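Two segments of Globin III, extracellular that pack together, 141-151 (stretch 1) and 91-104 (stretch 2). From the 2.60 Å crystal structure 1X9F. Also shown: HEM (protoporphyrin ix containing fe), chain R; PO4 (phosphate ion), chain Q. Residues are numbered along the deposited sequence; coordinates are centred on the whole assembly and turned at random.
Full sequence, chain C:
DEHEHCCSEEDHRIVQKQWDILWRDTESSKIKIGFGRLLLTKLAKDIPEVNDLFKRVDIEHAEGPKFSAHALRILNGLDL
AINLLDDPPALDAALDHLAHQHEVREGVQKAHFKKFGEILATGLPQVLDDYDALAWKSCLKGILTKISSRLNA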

ATOM      1  N   LYS C 141      -8.071  16.447  33.565  1.00 25.29           N
ATOM      2  CA  LYS C 141      -7.806  17.375  34.656  1.00 26.48           C
ATOM      3  C   LYS C 141      -8.897  18.432  34.802  1.00 26.28           C
ATOM      4  O   LYS C 141      -9.378  18.675  35.912  1.00 24.79           O
ATOM      5  CB  LYS C 141      -6.446  18.052  34.510  1.00 26.82           C
ATOM      6  CG  LYS C 141      -6.051  18.819  35.766  1.00 28.76           C
ATOM      7  CD  LYS C 141      -4.956  19.820  35.487  1.00 35.39           C
ATOM      8  CE  LYS C 141      -4.559  20.551  36.761  1.00 36.96           C
ATOM      9  NZ  LYS C 141      -3.539  21.600  36.500  1.00 39.85           N
ATOM     10  N   GLY C 142      -9.278  19.058  33.690  1.00 23.96           N
ATOM     11  CA  GLY C 142     -10.341  20.059  33.705  1.00 23.44           C
ATOM     12  C   GLY C 142     -11.637  19.503  34.268  1.00 25.88           C
ATOM     13  O   GLY C 142     -12.315  20.169  35.057  1.00 26.48           O
ATOM     14  N   ILE C 143     -11.973  18.277  33.870  1.00 22.90           N
ATOM     15  CA  ILE C 143     -13.226  17.633  34.281  1.00 23.95           C
ATOM     16  C   ILE C 143     -13.223  17.282  35.774  1.00 25.82           C
ATOM     17  O   ILE C 143     -14.126  17.679  36.521  1.00 24.88           O
ATOM     18  CB  ILE C 143     -13.495  16.368  33.411  1.00 22.54           C
ATOM     19  CG1 ILE C 143     -13.772  16.774  31.956  1.00 17.47           C
ATOM     20  CG2 ILE C 143     -14.661  15.547  33.986  1.00 17.53           C
ATOM     21  CD1 ILE C 143     -13.728  15.619  30.963  1.00 21.69           C
ATOM     22  N   LEU C 144     -12.201  16.521  36.180  1.00 26.94           N
ATOM     23  CA  LEU C 144     -11.971  16.137  37.577  1.00 25.75           C
ATOM     24  C   LEU C 144     -11.887  17.313  38.534  1.00 25.97           C
ATOM     25  O   LEU C 144     -12.393  17.236  39.653  1.00 26.87           O
ATOM     26  CB  LEU C 144     -10.686  15.311  37.690  1.00 23.95           C
ATOM     27  CG  LEU C 144     -10.757  13.951  36.981  1.00 25.93           C
ATOM     28  CD1 LEU C 144      -9.372  13.340  36.912  1.00 26.46           C
ATOM     29  CD2 LEU C 144     -11.727  13.004  37.690  1.00 19.81           C
ATOM     30  N   THR C 145     -11.246  18.394  38.101  1.00 25.34           N
ATOM     31  CA  THR C 145     -11.165  19.604  38.910  1.00 26.27           C
ATOM     32  C   THR C 145     -12.539  20.242  39.104  1.00 27.43           C
ATOM     33  O   THR C 145     -12.858  20.694  40.203  1.00 28.56           O
ATOM     34  CB  THR C 145     -10.186  20.614  38.285  1.00 27.59           C
ATOM     35  OG1 THR C 145      -8.865  20.056  38.274  1.00 28.52           O
ATOM     36  CG2 THR C 145     -10.027  21.852  39.175  1.00 24.19           C
ATOM     37  N   LYS C 146     -13.351  20.270  38.049  1.00 28.50           N
ATOM     38  CA  LYS C 146     -14.672  20.893  38.124  1.00 29.06           C
ATOM     39  C   LYS C 146     -15.630  20.104  39.027  1.00 30.50           C
ATOM     40  O   LYS C 146     -16.342  20.697  39.838  1.00 33.14           O
ATOM     41  CB  LYS C 146     -15.258  21.070  36.722  1.00 29.53           C
ATOM     42  CG  LYS C 146     -15.664  22.503  36.362  1.00 34.82           C
ATOM     43  CD  LYS C 146     -14.459  23.378  35.941  1.00 45.75           C
ATOM     44  CE  LYS C 146     -13.974  23.077  34.507  1.00 43.16           C
ATOM     45  NZ  LYS C 146     -14.834  23.651  33.431  1.00 33.39           N
ATOM     46  N   ILE C 147     -15.642  18.778  38.889  1.00 31.56           N
ATOM     47  CA  ILE C 147     -16.478  17.928  39.740  1.00 29.59           C
ATOM     48  C   ILE C 147     -16.060  18.020  41.211  1.00 33.05           C
ATOM     49  O   ILE C 147     -16.909  17.973  42.102  1.00 35.16           O
ATOM     50  CB  ILE C 147     -16.450  16.460  39.252  1.00 28.28           C
ATOM     51  CG1 ILE C 147     -16.937  16.381  37.801  1.00 29.06           C
ATOM     52  CG2 ILE C 147     -17.331  15.575  40.132  1.00 21.86           C
ATOM     53  CD1 ILE C 147     -16.635  15.062  37.104  1.00 26.84           C
ATOM     54  N   SER C 148     -14.762  18.175  41.463  1.00 36.60           N
ATOM     55  CA  SER C 148     -14.240  18.144  42.836  1.00 39.54           C
ATOM     56  C   SER C 148     -14.036  19.515  43.503  1.00 41.93           C
ATOM     57  O   SER C 148     -13.586  19.586  44.648  1.00 43.02           O
ATOM     58  CB  SER C 148     -12.942  17.332  42.891  1.00 39.25           C
ATOM     59  OG  SER C 148     -11.910  17.967  42.149  1.00 35.12           O
ATOM     60  N   SER C 149     -14.381  20.591  42.790  1.00 46.46           N
ATOM     61  CA  SER C 149     -14.216  21.977  43.278  1.00 49.28           C
ATOM     62  C   SER C 149     -15.034  22.322  44.532  1.00 51.23           C
ATOM     63  O   SER C 149     -14.616  23.153  45.347  1.00 52.56           O
ATOM     64  CB  SER C 149     -14.548  22.977  42.162  1.00 49.23           C
ATOM     65  OG  SER C 149     -15.899  22.857  41.746  1.00 43.14           O
ATOM     66  N   ARG C 150     -16.195  21.684  44.669  1.00 51.74           N
ATOM     67  CA  ARG C 150     -17.120  21.924  45.781  1.00 53.10           C
ATOM     68  C   ARG C 150     -16.850  21.043  46.986  1.00 53.56           C
ATOM     69  O   ARG C 150     -17.696  20.920  47.880  1.00 54.41           O
ATOM     70  CB  ARG C 150     -18.555  21.689  45.328  1.00 52.15           C
ATOM     71  CG  ARG C 150     -19.144  22.872  44.647  1.00 55.08           C
ATOM     72  CD  ARG C 150     -20.515  22.623  44.093  1.00 64.41           C
ATOM     73  NE  ARG C 150     -20.929  23.766  43.290  1.00 73.25           N
ATOM     74  CZ  ARG C 150     -21.431  24.895  43.788  1.00 74.57           C
ATOM     75  NH1 ARG C 150     -21.605  25.050  45.101  1.00 68.24           N
ATOM     76  NH2 ARG C 150     -21.773  25.876  42.962  1.00 76.27           N
ATOM     77  N   LEU C 151     -15.678  20.422  47.008  1.00 52.86           N
ATOM     78  CA  LEU C 151     -15.312  19.543  48.103  1.00 50.89           C
ATOM     79  C   LEU C 151     -14.431  20.295  49.086  1.00 51.47           C
ATOM     80  O   LEU C 151     -14.763  20.410  50.266  1.00 52.84           O
ATOM     81  CB  LEU C 151     -14.600  18.293  47.580  1.00 49.92           C
ATOM     82  CG  LEU C 151     -15.375  17.390  46.616  1.00 46.85           C
ATOM     83  CD1 LEU C 151     -14.467  16.278  46.102  1.00 46.25           C
ATOM     84  CD2 LEU C 151     -16.620  16.802  47.273  1.00 41.94           C
TER
HETATM   85  CHA HEM R 160     -22.051   9.163  42.686  1.00 29.00           C
HETATM   86  CHB HEM R 160     -20.015  10.644  38.478  1.00 30.82           C
HETATM   87  CHC HEM R 160     -15.562  10.371  40.455  1.00 31.01           C
HETATM   88  CHD HEM R 160     -17.635   9.239  44.763  1.00 25.92           C
HETATM   89  C1A HEM R 160     -21.883   9.555  41.272  1.00 30.17           C
HETATM   90  C2A HEM R 160     -22.973   9.617  40.406  1.00 26.95           C
HETATM   91  C3A HEM R 160     -22.411  10.056  39.126  1.00 26.59           C
HETATM   92  C4A HEM R 160     -20.986  10.189  39.472  1.00 27.12           C
HETATM   93  CMA HEM R 160     -23.096  10.307  37.807  1.00 27.67           C
HETATM   94  CAA HEM R 160     -24.414   9.297  40.705  1.00 28.76           C
HETATM   95  CBA HEM R 160     -25.185  10.581  40.949  1.00 28.19           C
HETATM   96  CGA HEM R 160     -26.620  10.200  41.195  1.00 30.10           C
HETATM   97  O1A HEM R 160     -27.356   9.976  40.210  1.00 35.26           O
HETATM   98  O2A HEM R 160     -27.016  10.121  42.376  1.00 32.20           O
HETATM   99  C1B HEM R 160     -18.567  10.699  38.657  1.00 27.32           C
HETATM  100  C2B HEM R 160     -17.734  11.009  37.589  1.00 32.61           C
HETATM  101  C3B HEM R 160     -16.520  10.893  38.183  1.00 32.12           C
HETATM  102  C4B HEM R 160     -16.670  10.569  39.514  1.00 27.91           C
HETATM  103  CMB HEM R 160     -18.066  11.361  36.157  1.00 28.34           C
HETATM  104  CAB HEM R 160     -15.372  11.152  37.550  1.00 29.10           C
HETATM  105  CBB HEM R 160     -14.421  11.406  36.606  1.00 33.25           C
HETATM  106  C1C HEM R 160     -15.753  10.009  41.870  1.00 29.06           C
HETATM  107  C2C HEM R 160     -14.677   9.830  42.725  1.00 28.59           C
HETATM  108  C3C HEM R 160     -15.289   9.534  43.915  1.00 32.08           C
HETATM  109  C4C HEM R 160     -16.649   9.512  43.703  1.00 29.13           C
HETATM  110  CMC HEM R 160     -13.204   9.969  42.437  1.00 24.18           C
HETATM  111  CAC HEM R 160     -14.590   9.202  45.180  1.00 38.80           C
HETATM  112  CBC HEM R 160     -14.508   9.959  46.352  1.00 37.95           C
HETATM  113  C1D HEM R 160     -19.089   9.112  44.588  1.00 24.37           C
HETATM  114  C2D HEM R 160     -19.913   8.711  45.637  1.00 28.38           C
HETATM  115  C3D HEM R 160     -21.181   8.681  45.099  1.00 26.57           C
HETATM  116  C4D HEM R 160     -20.970   9.078  43.687  1.00 26.76           C
HETATM  117  CMD HEM R 160     -19.498   8.399  47.056  1.00 23.61           C
HETATM  118  CAD HEM R 160     -22.473   8.317  45.779  1.00 26.00           C
HETATM  119  CBD HEM R 160     -22.622   6.804  45.689  1.00 29.76           C
HETATM  120  CGD HEM R 160     -23.973   6.472  46.256  1.00 33.11           C
HETATM  121  O1D HEM R 160     -24.073   6.236  47.479  1.00 36.82           O
HETATM  122  O2D HEM R 160     -24.936   6.461  45.467  1.00 38.03           O
HETATM  123  NA  HEM R 160     -20.673   9.916  40.758  1.00 25.97           N
HETATM  124  NB  HEM R 160     -17.977  10.416  39.853  1.00 28.48           N
HETATM  125  NC  HEM R 160     -16.980   9.832  42.440  1.00 24.87           N
HETATM  126  ND  HEM R 160     -19.677   9.340  43.385  1.00 29.23           N
HETATM  127 FE   HEM R 160     -18.837   9.910  41.624  1.00 25.72          FE
HETATM  128  P   PO4 Q 154     -27.239  21.834  39.565  1.00 27.70           P
HETATM  129  O1  PO4 Q 154     -27.701  23.127  40.215  1.00 28.15           O
HETATM  130  O2  PO4 Q 154     -28.372  21.213  38.770  1.00 23.39           O
HETATM  131  O3  PO4 Q 154     -26.804  20.858  40.639  1.00 27.97           O
HETATM  132  O4  PO4 Q 154     -26.077  22.158  38.647  1.00 30.47           O
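Stretch 2 91-104: LDAALDHLAHQHEV

Stretch 2 is helical from L91 to E103, continuing a helix that begins earlier in the chain; V104 lies beyond its end. It packs on a helix that begins before K141 and takes up most of stretch 1; the chain then turns from S148 to L151. The two helices run in the same general direction. Their axes cross at -47° and approach to 7.7 Å. The backbones come nearest at I147 and A99, whose CA atoms are 4.1 Å apart. Together the two stretches bury 728 Å².

Three residues of stretch 1, R150, I147 and K146, lose the most surface to the contact. I147 is the knob at its centre. Its side chain, with chi1 m and chi2 t, sits among L95, L98, A99 and H102. I147 CG1 lies 4.0 Å from L95 CD2 and 4.0 Å from L98 CB. I147 CG2 is 3.6 Å from H102 ND1. The small side chain of A99 goes with a very close backbone approach here: A99 CA is 3.3 Å from I147 O, a CA-H...O contact. A99 CB also lies 3.5 Å from K146 O.

H102 is the ligand of the haem iron, with H102 NE2 2.0 Å from HEM FE. Its other ring nitrogen is held within its own helix, H102 ND1 donating to L98 O at 3.0 Å. I147 therefore packs beside a ring fixed at both nitrogens.

L95 points toward stretch 1 and extends the apolar patch. L95 CD2 is 3.8 Å from I143 CG2, and L95 CD1 is 3.7 Å from K146 CB. K146 thus packs its CB on L95, while its amino group reaches D92. The salt bridge from K146 NZ to D92 OD1 is 2.9 Å long.

R150 has the largest covered area in stretch 1, although it is exposed and poorly ordered. It lies in the type I turn from S148 to L151. R150 NE forms a long salt bridge with D96 OD1 at 3.6 Å. R150 NH1 forms another with E103 OE2 at 3.4 Å, which includes a weak hydrogen bond. Both acidic atoms lie near the guanidinium plane. R150 CD packs over the face of the H100 ring, 3.9 Å from its centroid, and is 3.8 Å from A99 CB. R150 CZ and H100 CE1 are modelled too close together, so no weight rests on that pair.

Last, L151 CD2 approaches H102 O at 3.7 Å.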

ATOM      1  N   LEU C  91     -21.049  21.748  29.005  1.00 22.71           N
ATOM      2  CA  LEU C  91     -20.146  20.970  29.852  1.00 22.61           C
ATOM      3  C   LEU C  91     -20.087  21.521  31.276  1.00 24.49           C
ATOM      4  O   LEU C  91     -20.146  20.757  32.242  1.00 23.89           O
ATOM      5  CB  LEU C  91     -18.736  20.906  29.249  1.00 20.71           C
ATOM      6  CG  LEU C  91     -17.650  20.190  30.068  1.00 21.81           C
ATOM      7  CD1 LEU C  91     -17.936  18.706  30.188  1.00 18.16           C
ATOM      8  CD2 LEU C  91     -16.268  20.416  29.476  1.00 21.48           C
ATOM      9  N   ASP C  92     -19.982  22.841  31.401  1.00 24.11           N
ATOM     10  CA  ASP C  92     -19.887  23.465  32.716  1.00 27.62           C
ATOM     11  C   ASP C  92     -21.109  23.246  33.587  1.00 26.60           C
ATOM     12  O   ASP C  92     -20.986  22.972  34.783  1.00 26.61           O
ATOM     13  CB  ASP C  92     -19.546  24.945  32.614  1.00 29.51           C
ATOM     14  CG  ASP C  92     -18.126  25.218  33.027  1.00 38.13           C
ATOM     15  OD1 ASP C  92     -17.203  24.906  32.243  1.00 42.30           O
ATOM     16  OD2 ASP C  92     -17.825  25.723  34.138  1.00 49.29           O
ATOM     17  N   ALA C  93     -22.279  23.352  32.967  1.00 24.28           N
ATOM     18  CA  ALA C  93     -23.533  23.071  33.635  1.00 22.40           C
ATOM     19  C   ALA C  93     -23.538  21.630  34.132  1.00 23.43           C
ATOM     20  O   ALA C  93     -23.958  21.360  35.257  1.00 24.46           O
ATOM     21  CB  ALA C  93     -24.697  23.315  32.691  1.00 19.79           C
ATOM     22  N   ALA C  94     -23.062  20.716  33.288  1.00 24.21           N
ATOM     23  CA  ALA C  94     -23.037  19.293  33.608  1.00 23.24           C
ATOM     24  C   ALA C  94     -22.050  18.975  34.728  1.00 23.95           C
ATOM     25  O   ALA C  94     -22.373  18.227  35.655  1.00 23.53           O
ATOM     26  CB  ALA C  94     -22.724  18.471  32.365  1.00 20.63           C
ATOM     27  N   LEU C  95     -20.853  19.553  34.642  1.00 24.23           N
ATOM     28  CA  LEU C  95     -19.819  19.306  35.644  1.00 25.29           C
ATOM     29  C   LEU C  95     -20.181  19.952  36.973  1.00 26.47           C
ATOM     30  O   LEU C  95     -19.857  19.420  38.034  1.00 26.25           O
ATOM     31  CB  LEU C  95     -18.444  19.771  35.153  1.00 23.15           C
ATOM     32  CG  LEU C  95     -17.900  19.057  33.907  1.00 24.35           C
ATOM     33  CD1 LEU C  95     -16.510  19.589  33.548  1.00 21.01           C
ATOM     34  CD2 LEU C  95     -17.852  17.538  34.077  1.00 17.13           C
ATOM     35  N   ASP C  96     -20.868  21.090  36.908  1.00 28.52           N
ATOM     36  CA  ASP C  96     -21.344  21.766  38.108  1.00 27.86           C
ATOM     37  C   ASP C  96     -22.405  20.927  38.827  1.00 25.94           C
ATOM     38  O   ASP C  96     -22.353  20.775  40.049  1.00 25.32           O
ATOM     39  CB  ASP C  96     -21.884  23.152  37.759  1.00 29.70           C
ATOM     40  CG  ASP C  96     -22.105  24.013  38.978  1.00 33.80           C
ATOM     41  OD1 ASP C  96     -21.123  24.314  39.696  1.00 35.27           O
ATOM     42  OD2 ASP C  96     -23.234  24.443  39.297  1.00 41.91           O
ATOM     43  N   HIS C  97     -23.355  20.387  38.065  1.00 23.48           N
ATOM     44  CA  HIS C  97     -24.333  19.437  38.591  1.00 23.11           C
ATOM     45  C   HIS C  97     -23.653  18.243  39.274  1.00 24.09           C
ATOM     46  O   HIS C  97     -23.992  17.905  40.411  1.00 25.59           O
ATOM     47  CB  HIS C  97     -25.253  18.971  37.465  1.00 25.80           C
ATOM     48  CG  HIS C  97     -26.397  18.118  37.922  1.00 24.25           C
ATOM     49  ND1 HIS C  97     -27.560  18.644  38.442  1.00 20.71           N
ATOM     50  CD2 HIS C  97     -26.559  16.774  37.923  1.00 18.64           C
ATOM     51  CE1 HIS C  97     -28.389  17.661  38.745  1.00 17.85           C
ATOM     52  NE2 HIS C  97     -27.807  16.516  38.437  1.00 23.29           N
ATOM     53  N   LEU C  98     -22.699  17.613  38.587  1.00 21.38           N
ATOM     54  CA  LEU C  98     -21.898  16.559  39.206  1.00 21.65           C
ATOM     55  C   LEU C  98     -21.193  17.067  40.465  1.00 23.39           C
ATOM     56  O   LEU C  98     -21.140  16.365  41.479  1.00 25.74           O
ATOM     57  CB  LEU C  98     -20.884  15.974  38.212  1.00 19.95           C
ATOM     58  CG  LEU C  98     -21.446  15.115  37.071  1.00 18.47           C
ATOM     59  CD1 LEU C  98     -20.447  14.989  35.921  1.00 11.36           C
ATOM     60  CD2 LEU C  98     -21.866  13.736  37.566  1.00 14.05           C
ATOM     61  N   ALA C  99     -20.660  18.287  40.397  1.00 25.39           N
ATOM     62  CA  ALA C  99     -20.006  18.905  41.544  1.00 27.49           C
ATOM     63  C   ALA C  99     -20.917  18.897  42.767  1.00 29.89           C
ATOM     64  O   ALA C  99     -20.500  18.442  43.833  1.00 31.99           O
ATOM     65  CB  ALA C  99     -19.543  20.317  41.216  1.00 25.39           C
ATOM     66  N   HIS C 100     -22.153  19.377  42.611  1.00 30.71           N
ATOM     67  CA  HIS C 100     -23.135  19.356  43.700  1.00 32.53           C
ATOM     68  C   HIS C 100     -23.374  17.952  44.225  1.00 32.50           C
ATOM     69  O   HIS C 100     -23.371  17.732  45.439  1.00 30.86           O
ATOM     70  CB  HIS C 100     -24.459  19.996  43.269  1.00 33.98           C
ATOM     71  CG  HIS C 100     -24.346  21.461  42.993  1.00 43.57           C
ATOM     72  ND1 HIS C 100     -24.099  22.384  43.986  1.00 48.66           N
ATOM     73  CD2 HIS C 100     -24.418  22.159  41.836  1.00 47.93           C
ATOM     74  CE1 HIS C 100     -24.039  23.591  43.453  1.00 51.28           C
ATOM     75  NE2 HIS C 100     -24.219  23.482  42.150  1.00 52.00           N
ATOM     76  N   GLN C 101     -23.571  17.004  43.310  1.00 32.29           N
ATOM     77  CA  GLN C 101     -23.851  15.626  43.699  1.00 33.06           C
ATOM     78  C   GLN C 101     -22.761  15.013  44.591  1.00 35.14           C
ATOM     79  O   GLN C 101     -23.080  14.220  45.478  1.00 35.46           O
ATOM     80  CB  GLN C 101     -24.108  14.739  42.470  1.00 32.95           C
ATOM     81  CG  GLN C 101     -25.402  15.079  41.712  1.00 34.01           C
ATOM     82  CD  GLN C 101     -25.662  14.139  40.543  1.00 37.41           C
ATOM     83  OE1 GLN C 101     -24.759  13.851  39.754  1.00 39.61           O
ATOM     84  NE2 GLN C 101     -26.900  13.666  40.425  1.00 36.06           N
ATOM     85  N   HIS C 102     -21.490  15.370  44.369  1.00 33.03           N
ATOM     86  CA  HIS C 102     -20.415  14.837  45.226  1.00 33.27           C
ATOM     87  C   HIS C 102     -20.263  15.650  46.502  1.00 34.81           C
ATOM     88  O   HIS C 102     -19.879  15.118  47.543  1.00 36.72           O
ATOM     89  CB  HIS C 102     -19.078  14.723  44.469  1.00 32.46           C
ATOM     90  CG  HIS C 102     -19.080  13.653  43.421  1.00 25.54           C
ATOM     91  ND1 HIS C 102     -19.731  13.804  42.216  1.00 27.61           N
ATOM     92  CD2 HIS C 102     -18.546  12.408  43.407  1.00 23.65           C
ATOM     93  CE1 HIS C 102     -19.589  12.702  41.499  1.00 26.23           C
ATOM     94  NE2 HIS C 102     -18.871  11.843  42.198  1.00 25.77           N
ATOM     95  N   GLU C 103     -20.578  16.937  46.408  1.00 36.66           N
ATOM     96  CA  GLU C 103     -20.541  17.853  47.537  1.00 38.78           C
ATOM     97  C   GLU C 103     -21.402  17.327  48.693  1.00 40.08           C
ATOM     98  O   GLU C 103     -20.966  17.337  49.850  1.00 40.18           O
ATOM     99  CB  GLU C 103     -20.999  19.233  47.045  1.00 39.43           C
ATOM    100  CG  GLU C 103     -21.348  20.280  48.090  1.00 49.18           C
ATOM    101  CD  GLU C 103     -22.222  21.386  47.510  1.00 57.08           C
ATOM    102  OE1 GLU C 103     -23.406  21.113  47.207  1.00 53.15           O
ATOM    103  OE2 GLU C 103     -21.730  22.527  47.361  1.00 60.48           O
ATOM    104  N   VAL C 104     -22.597  16.831  48.381  1.00 40.77           N
ATOM    105  CA  VAL C 104     -23.496  16.333  49.420  1.00 42.25           C
ATOM    106  C   VAL C 104     -23.102  14.962  49.978  1.00 44.76           C
ATOM    107  O   VAL C 104     -23.827  14.398  50.799  1.00 48.12           O
ATOM    108  CB  VAL C 104     -24.990  16.315  48.976  1.00 40.75           C
ATOM    109  CG1 VAL C 104     -25.442  17.705  48.539  1.00 40.52           C
ATOM    110  CG2 VAL C 104     -25.237  15.284  47.869  1.00 44.15           C
TER